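Local coordinates for peroxidase (Cellulomonas bogoriensis 69B4 = DSM 16987, PDB 6QZO), which probably acts as a heme b-containing peroxidase of the dye-decolorizing (DyP) type, using its bound heme for oxidation chemistry, at residues A121-I131 / D336-D347. Numbering follows the deposited sequence.
Sequences AWLHPLPPFGI and DAQFTPVQRRLD. With HEM (protoporphyrin IX containing Fe), chain I.
Phe129 lies on helix 340-348 with one ring face over Gln343, whose CG stands 3.8 Å from the ring centroid in a CH-pi contact. The ring edge near CZ is turned to the methyl group of Thr340, while CE1 approaches CA of Arg344. Gln343 presents its CG because that atom sits anti to the backbone N (chi1 -173°); the chain then bends at chi2, carrying NE2 beside Ile131 CD1 and OE1 to the heme methyl CMC. Equally tight is the apolar junction where Leu126 crosses Phe339 at about a right angle, CD1 to CE2 at 3.6 Å. Phe339 in turn touches the heme vinyl carbon CBC with CE1, and its ring also meets Phe305.

This is a worked case of an irregular loop backing a cofactor pocket without touching the cofactor. The family's two ferredoxin-like halves each carry a four-stranded antiparallel sheet; here 121-131, from the N-terminal half, packs on the helix and preceding turn of the C-terminal half, whose Phe339, Val342, Gln343 and Leu346 line the heme site. Leu126 also packs on Ser361 and Val363 of strand 356-366.

Polar bonds hold the two ends of 121-131, and the margins at His124 and Gly130 are more exposed to solvent. His124 NE2 donates to the syn lone pair of Asp336 OD2 at 3.1 Å, with the acceptor tilted 21° out of the ring plane. Its ND1 donates to Pro125 O at 2.7 Å; both ring nitrogens thus donate, which restrains the ring's rotation and is consistent with a protonated imidazole beside the carboxylate. Beyond Phe129, Ile131 N donates to Asp347 OD1 at 3.1 Å, nearly in line with the C-O bond. A water links Gly130 N to Asp347 OD2 through two weak hydrogen bonds.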
loop_
_atom_site.group_PDB
_atom_site.type_symbol
_atom_site.label_atom_id
_atom_site.label_comp_id
_atom_site.label_asym_id
_atom_site.label_seq_id
_atom_site.Cartn_x
_atom_site.Cartn_y
_atom_site.Cartn_z
ATOM N N ALA A 121 3.775 -33.615 -10.966
ATOM C CA ALA A 121 5.202 -33.606 -11.360
ATOM C C ALA A 121 5.768 -32.175 -11.325
ATOM O O ALA A 121 6.979 -32.012 -11.095
ATOM C CB ALA A 121 5.365 -34.211 -12.734
ATOM N N TRP A 122 4.932 -31.161 -11.555
ATOM C CA TRP A 122 5.371 -29.745 -11.665
ATOM C C TRP A 122 5.355 -29.013 -10.309
ATOM O O TRP A 122 5.690 -27.843 -10.294
ATOM C CB TRP A 122 4.538 -29.019 -12.723
ATOM C CG TRP A 122 3.056 -29.160 -12.602
ATOM C CD1 TRP A 122 2.241 -29.917 -13.393
ATOM C CD2 TRP A 122 2.194 -28.504 -11.649
ATOM N NE1 TRP A 122 0.934 -29.782 -13.002
ATOM C CE2 TRP A 122 0.875 -28.917 -11.941
ATOM C CE3 TRP A 122 2.404 -27.631 -10.579
ATOM C CZ2 TRP A 122 -0.219 -28.479 -11.202
ATOM C CZ3 TRP A 122 1.326 -27.199 -9.848
ATOM C CH2 TRP A 122 0.035 -27.628 -10.146
ATOM N N LEU A 123 5.016 -29.669 -9.204
ATOM C CA LEU A 123 4.942 -28.991 -7.877
ATOM C C LEU A 123 6.310 -29.061 -7.201
ATOM O O LEU A 123 6.533 -29.981 -6.396
ATOM C CB LEU A 123 3.864 -29.616 -6.989
ATOM C CG LEU A 123 3.657 -28.908 -5.658
ATOM C CD1 LEU A 123 3.364 -27.437 -5.898
ATOM C CD2 LEU A 123 2.544 -29.557 -4.854
ATOM N N HIS A 124 7.187 -28.116 -7.554
ATOM C CA HIS A 124 8.581 -28.001 -7.060
ATOM C C HIS A 124 9.071 -26.598 -7.395
ATOM O O HIS A 124 8.535 -25.961 -8.297
ATOM C CB HIS A 124 9.475 -29.106 -7.676
ATOM C CG HIS A 124 9.551 -29.054 -9.164
ATOM N ND1 HIS A 124 10.160 -28.019 -9.830
ATOM C CD2 HIS A 124 9.102 -29.880 -10.120
ATOM C CE1 HIS A 124 10.068 -28.198 -11.140
ATOM N NE2 HIS A 124 9.422 -29.332 -11.347
ATOM N N PRO A 125 10.089 -26.056 -6.688
ATOM C CA PRO A 125 10.664 -24.761 -7.078
ATOM C C PRO A 125 11.082 -24.772 -8.552
ATOM O O PRO A 125 11.478 -25.816 -9.053
ATOM C CB PRO A 125 11.889 -24.624 -6.167
ATOM C CG PRO A 125 11.543 -25.497 -4.949
ATOM C CD PRO A 125 10.712 -26.640 -5.485
ATOM N N LEU A 126 10.981 -23.631 -9.234
ATOM C CA LEU A 126 11.498 -23.518 -10.620
ATOM C C LEU A 126 12.962 -23.933 -10.601
ATOM O O LEU A 126 13.626 -23.805 -9.577
ATOM C CB LEU A 126 11.316 -22.081 -11.116
ATOM C CG LEU A 126 9.863 -21.624 -11.260
ATOM C CD1 LEU A 126 9.815 -20.155 -11.634
ATOM C CD2 LEU A 126 9.121 -22.445 -12.290
ATOM N N PRO A 127 13.507 -24.480 -11.708
ATOM C CA PRO A 127 14.944 -24.734 -11.788
ATOM C C PRO A 127 15.683 -23.400 -11.692
ATOM O O PRO A 127 15.098 -22.366 -11.977
ATOM C CB PRO A 127 15.135 -25.441 -13.142
ATOM C CG PRO A 127 13.915 -25.098 -13.946
ATOM C CD PRO A 127 12.801 -24.855 -12.945
ATOM N N PRO A 128 16.981 -23.380 -11.333
ATOM C CA PRO A 128 17.717 -22.118 -11.220
ATOM C C PRO A 128 18.030 -21.536 -12.611
ATOM O O PRO A 128 18.218 -22.286 -13.556
ATOM C CB PRO A 128 19.001 -22.509 -10.473
ATOM C CG PRO A 128 19.225 -23.970 -10.861
ATOM C CD PRO A 128 17.831 -24.560 -11.069
ATOM N N PHE A 129 18.043 -20.207 -12.709
ATOM C CA PHE A 129 18.385 -19.454 -13.940
ATOM C C PHE A 129 19.564 -18.531 -13.635
ATOM O O PHE A 129 19.648 -18.045 -12.491
ATOM C CB PHE A 129 17.158 -18.690 -14.439
ATOM C CG PHE A 129 16.025 -19.602 -14.825
ATOM C CD1 PHE A 129 16.113 -20.353 -15.981
ATOM C CD2 PHE A 129 14.892 -19.739 -14.028
ATOM C CE1 PHE A 129 15.109 -21.243 -16.322
ATOM C CE2 PHE A 129 13.863 -20.591 -14.403
ATOM C CZ PHE A 129 13.978 -21.347 -15.547
ATOM N N GLY A 130 20.441 -18.304 -14.615
ATOM C CA GLY A 130 21.578 -17.360 -14.511
ATOM C C GLY A 130 21.146 -15.989 -13.986
ATOM O O GLY A 130 21.901 -15.389 -13.218
ATOM N N ILE A 131 19.961 -15.521 -14.374
ATOM C CA ILE A 131 19.437 -14.162 -14.026
ATOM C C ILE A 131 18.937 -14.113 -12.578
ATOM O O ILE A 131 18.797 -12.994 -12.067
ATOM C CB ILE A 131 18.327 -13.737 -15.002
ATOM C CG1 ILE A 131 17.174 -14.739 -15.043
ATOM C CG2 ILE A 131 18.919 -13.492 -16.385
ATOM C CD1 ILE A 131 15.875 -14.154 -15.551
ATOM N N ASP A 336 5.911 -26.667 -15.704
ATOM C CA ASP A 336 7.076 -27.246 -16.437
ATOM C C ASP A 336 6.864 -27.168 -17.949
ATOM O O ASP A 336 7.846 -26.929 -18.668
ATOM C CB ASP A 336 7.324 -28.699 -16.021
ATOM C CG ASP A 336 8.131 -28.831 -14.733
ATOM O OD1 ASP A 336 8.990 -28.003 -14.499
ATOM O OD2 ASP A 336 7.926 -29.790 -14.003
ATOM N N ALA A 337 5.635 -27.411 -18.421
ATOM C CA ALA A 337 5.294 -27.469 -19.860
ATOM C C ALA A 337 5.048 -26.060 -20.430
ATOM O O ALA A 337 5.250 -25.877 -21.651
ATOM C CB ALA A 337 4.084 -28.348 -20.057
ATOM N N GLN A 338 4.623 -25.100 -19.603
ATOM C CA GLN A 338 4.001 -23.827 -20.062
ATOM C C GLN A 338 4.862 -22.624 -19.649
ATOM O O GLN A 338 5.272 -21.862 -20.556
ATOM C CB GLN A 338 2.568 -23.739 -19.529
ATOM C CG GLN A 338 1.688 -24.902 -19.985
ATOM C CD GLN A 338 0.236 -24.679 -19.656
ATOM O OE1 GLN A 338 -0.322 -25.327 -18.771
ATOM N NE2 GLN A 338 -0.380 -23.729 -20.348
ATOM N N PHE A 339 5.154 -22.460 -18.359
ATOM C CA PHE A 339 5.891 -21.277 -17.836
ATOM C C PHE A 339 7.399 -21.449 -18.045
ATOM O O PHE A 339 8.033 -20.593 -18.703
ATOM C CB PHE A 339 5.568 -21.005 -16.364
ATOM C CG PHE A 339 6.344 -19.842 -15.796
ATOM C CD1 PHE A 339 5.899 -18.542 -15.957
ATOM C CD2 PHE A 339 7.543 -20.054 -15.130
ATOM C CE1 PHE A 339 6.621 -17.477 -15.440
ATOM C CE2 PHE A 339 8.274 -18.977 -14.633
ATOM C CZ PHE A 339 7.807 -17.690 -14.781
ATOM N N THR A 340 7.957 -22.522 -17.500
ATOM C CA THR A 340 9.424 -22.741 -17.373
ATOM C C THR A 340 10.137 -22.636 -18.719
ATOM O O THR A 340 11.240 -22.101 -18.774
ATOM C CB THR A 340 9.694 -24.072 -16.679
ATOM O OG1 THR A 340 9.019 -23.937 -15.431
ATOM C CG2 THR A 340 11.160 -24.369 -16.492
ATOM N N PRO A 341 9.596 -23.179 -19.828
ATOM C CA PRO A 341 10.227 -23.018 -21.137
ATOM C C PRO A 341 10.327 -21.549 -21.578
ATOM O O PRO A 341 11.289 -21.203 -22.252
ATOM C CB PRO A 341 9.313 -23.811 -22.090
ATOM C CG PRO A 341 8.624 -24.809 -21.177
ATOM C CD PRO A 341 8.398 -24.034 -19.894
ATOM N N VAL A 342 9.350 -20.718 -21.190
ATOM C CA VAL A 342 9.368 -19.255 -21.508
ATOM C C VAL A 342 10.428 -18.589 -20.625
ATOM O O VAL A 342 11.312 -17.899 -21.177
ATOM C CB VAL A 342 7.989 -18.596 -21.352
ATOM C CG1 VAL A 342 8.078 -17.090 -21.527
ATOM C CG2 VAL A 342 6.968 -19.188 -22.311
ATOM N N GLN A 343 10.377 -18.827 -19.313
ATOM C CA GLN A 343 11.389 -18.314 -18.350
ATOM C C GLN A 343 12.790 -18.722 -18.828
ATOM O O GLN A 343 13.695 -17.869 -18.751
ATOM C CB GLN A 343 11.115 -18.817 -16.936
ATOM C CG GLN A 343 12.017 -18.198 -15.880
ATOM C CD GLN A 343 11.953 -16.685 -15.890
ATOM O OE1 GLN A 343 11.030 -16.065 -15.344
ATOM N NE2 GLN A 343 12.927 -16.067 -16.544
ATOM N N ARG A 344 12.955 -19.948 -19.320
ATOM C CA ARG A 344 14.264 -20.476 -19.786
ATOM C C ARG A 344 14.724 -19.706 -21.031
ATOM O O ARG A 344 15.926 -19.450 -21.156
ATOM C CB ARG A 344 14.188 -21.991 -20.065
ATOM C CG ARG A 344 15.560 -22.647 -20.252
ATOM C CD ARG A 344 15.911 -23.973 -19.566
ATOM N NE ARG A 344 14.784 -24.875 -19.665
ATOM C CZ ARG A 344 14.367 -25.684 -18.701
ATOM N NH1 ARG A 344 15.028 -25.787 -17.551
ATOM N NH2 ARG A 344 13.299 -26.459 -18.900
ATOM N N ARG A 345 13.802 -19.349 -21.918
ATOM C CA ARG A 345 14.112 -18.603 -23.164
ATOM C C ARG A 345 14.526 -17.165 -22.811
ATOM O O ARG A 345 15.496 -16.673 -23.428
ATOM C CB ARG A 345 12.944 -18.665 -24.155
ATOM C CG ARG A 345 13.334 -18.328 -25.590
ATOM C CD ARG A 345 12.341 -18.858 -26.613
ATOM N NE ARG A 345 11.000 -18.425 -26.267
ATOM C CZ ARG A 345 9.947 -19.208 -25.966
ATOM N NH1 ARG A 345 9.992 -20.539 -25.995
ATOM N NH2 ARG A 345 8.791 -18.610 -25.685
ATOM N N LEU A 346 13.869 -16.535 -21.826
ATOM C CA LEU A 346 14.233 -15.170 -21.358
ATOM C C LEU A 346 15.591 -15.204 -20.652
ATOM O O LEU A 346 16.362 -14.256 -20.831
ATOM C CB LEU A 346 13.158 -14.626 -20.414
ATOM C CG LEU A 346 11.773 -14.476 -21.036
ATOM C CD1 LEU A 346 10.886 -13.631 -20.144
ATOM C CD2 LEU A 346 11.858 -13.875 -22.440
ATOM N N ASP A 347 15.875 -16.251 -19.876
ATOM C CA ASP A 347 17.193 -16.396 -19.211
ATOM C C ASP A 347 18.286 -16.397 -20.285
ATOM O O ASP A 347 19.305 -15.762 -20.053
ATOM C CB ASP A 347 17.285 -17.663 -18.353
ATOM C CG ASP A 347 18.654 -17.855 -17.731
ATOM O OD1 ASP A 347 19.069 -16.988 -16.953
ATOM O OD2 ASP A 347 19.296 -18.868 -18.044
HETATM C CHA HEM I . 4.832 -9.074 -22.280
HETATM C CHB HEM I . 6.918 -6.257 -18.982
HETATM C CHC HEM I . 8.766 -10.167 -16.829
HETATM C CHD HEM I . 6.342 -13.006 -19.880
HETATM C C1A HEM I . 5.269 -7.982 -21.581
HETATM C C2A HEM I . 5.071 -6.632 -21.992
HETATM C C3A HEM I . 5.675 -5.844 -21.066
HETATM C C4A HEM I . 6.211 -6.697 -20.077
HETATM C CMA HEM I . 5.757 -4.330 -21.057
HETATM C CAA HEM I . 4.378 -6.151 -23.255
HETATM C CBA HEM I . 2.875 -5.930 -23.087
HETATM C CGA HEM I . 2.188 -7.252 -22.976
HETATM O O1A HEM I . 2.002 -7.708 -21.813
HETATM O O2A HEM I . 1.836 -7.870 -24.020
HETATM C C1B HEM I . 7.604 -7.107 -18.123
HETATM C C2B HEM I . 8.377 -6.612 -17.039
HETATM C C3B HEM I . 8.915 -7.713 -16.417
HETATM C C4B HEM I . 8.433 -8.870 -17.184
HETATM C CMB HEM I . 8.545 -5.146 -16.648
HETATM C CAB HEM I . 9.736 -7.827 -15.196
HETATM C CBB HEM I . 9.918 -6.831 -14.329
HETATM C C1C HEM I . 8.268 -11.288 -17.452
HETATM C C2C HEM I . 8.584 -12.593 -17.077
HETATM C C3C HEM I . 7.916 -13.442 -17.928
HETATM C C4C HEM I . 7.163 -12.609 -18.847
HETATM C CMC HEM I . 9.488 -13.064 -15.971
HETATM C CAC HEM I . 8.112 -14.896 -17.691
HETATM C CBC HEM I . 7.565 -15.866 -18.372
HETATM C C1D HEM I . 5.731 -12.124 -20.795
HETATM C C2D HEM I . 4.890 -12.602 -21.907
HETATM C C3D HEM I . 4.486 -11.514 -22.587
HETATM C C4D HEM I . 5.079 -10.374 -21.866
HETATM C CMD HEM I . 4.535 -14.024 -22.307
HETATM C CAD HEM I . 3.595 -11.494 -23.834
HETATM C CBD HEM I . 4.450 -11.580 -25.116
HETATM C CGD HEM I . 3.671 -11.624 -26.427
HETATM O O1D HEM I . 3.149 -12.688 -26.823
HETATM O O2D HEM I . 3.564 -10.602 -27.163
HETATM N NA HEM I . 5.966 -8.004 -20.409
HETATM N NB HEM I . 7.669 -8.438 -18.176
HETATM N NC HEM I . 7.421 -11.296 -18.520
HETATM N ND HEM I . 5.806 -10.786 -20.823
HETATM FE FE HEM I . 6.723 -9.655 -19.615
HETATM O O HOH W 1 21.727 -20.458 -16.352
#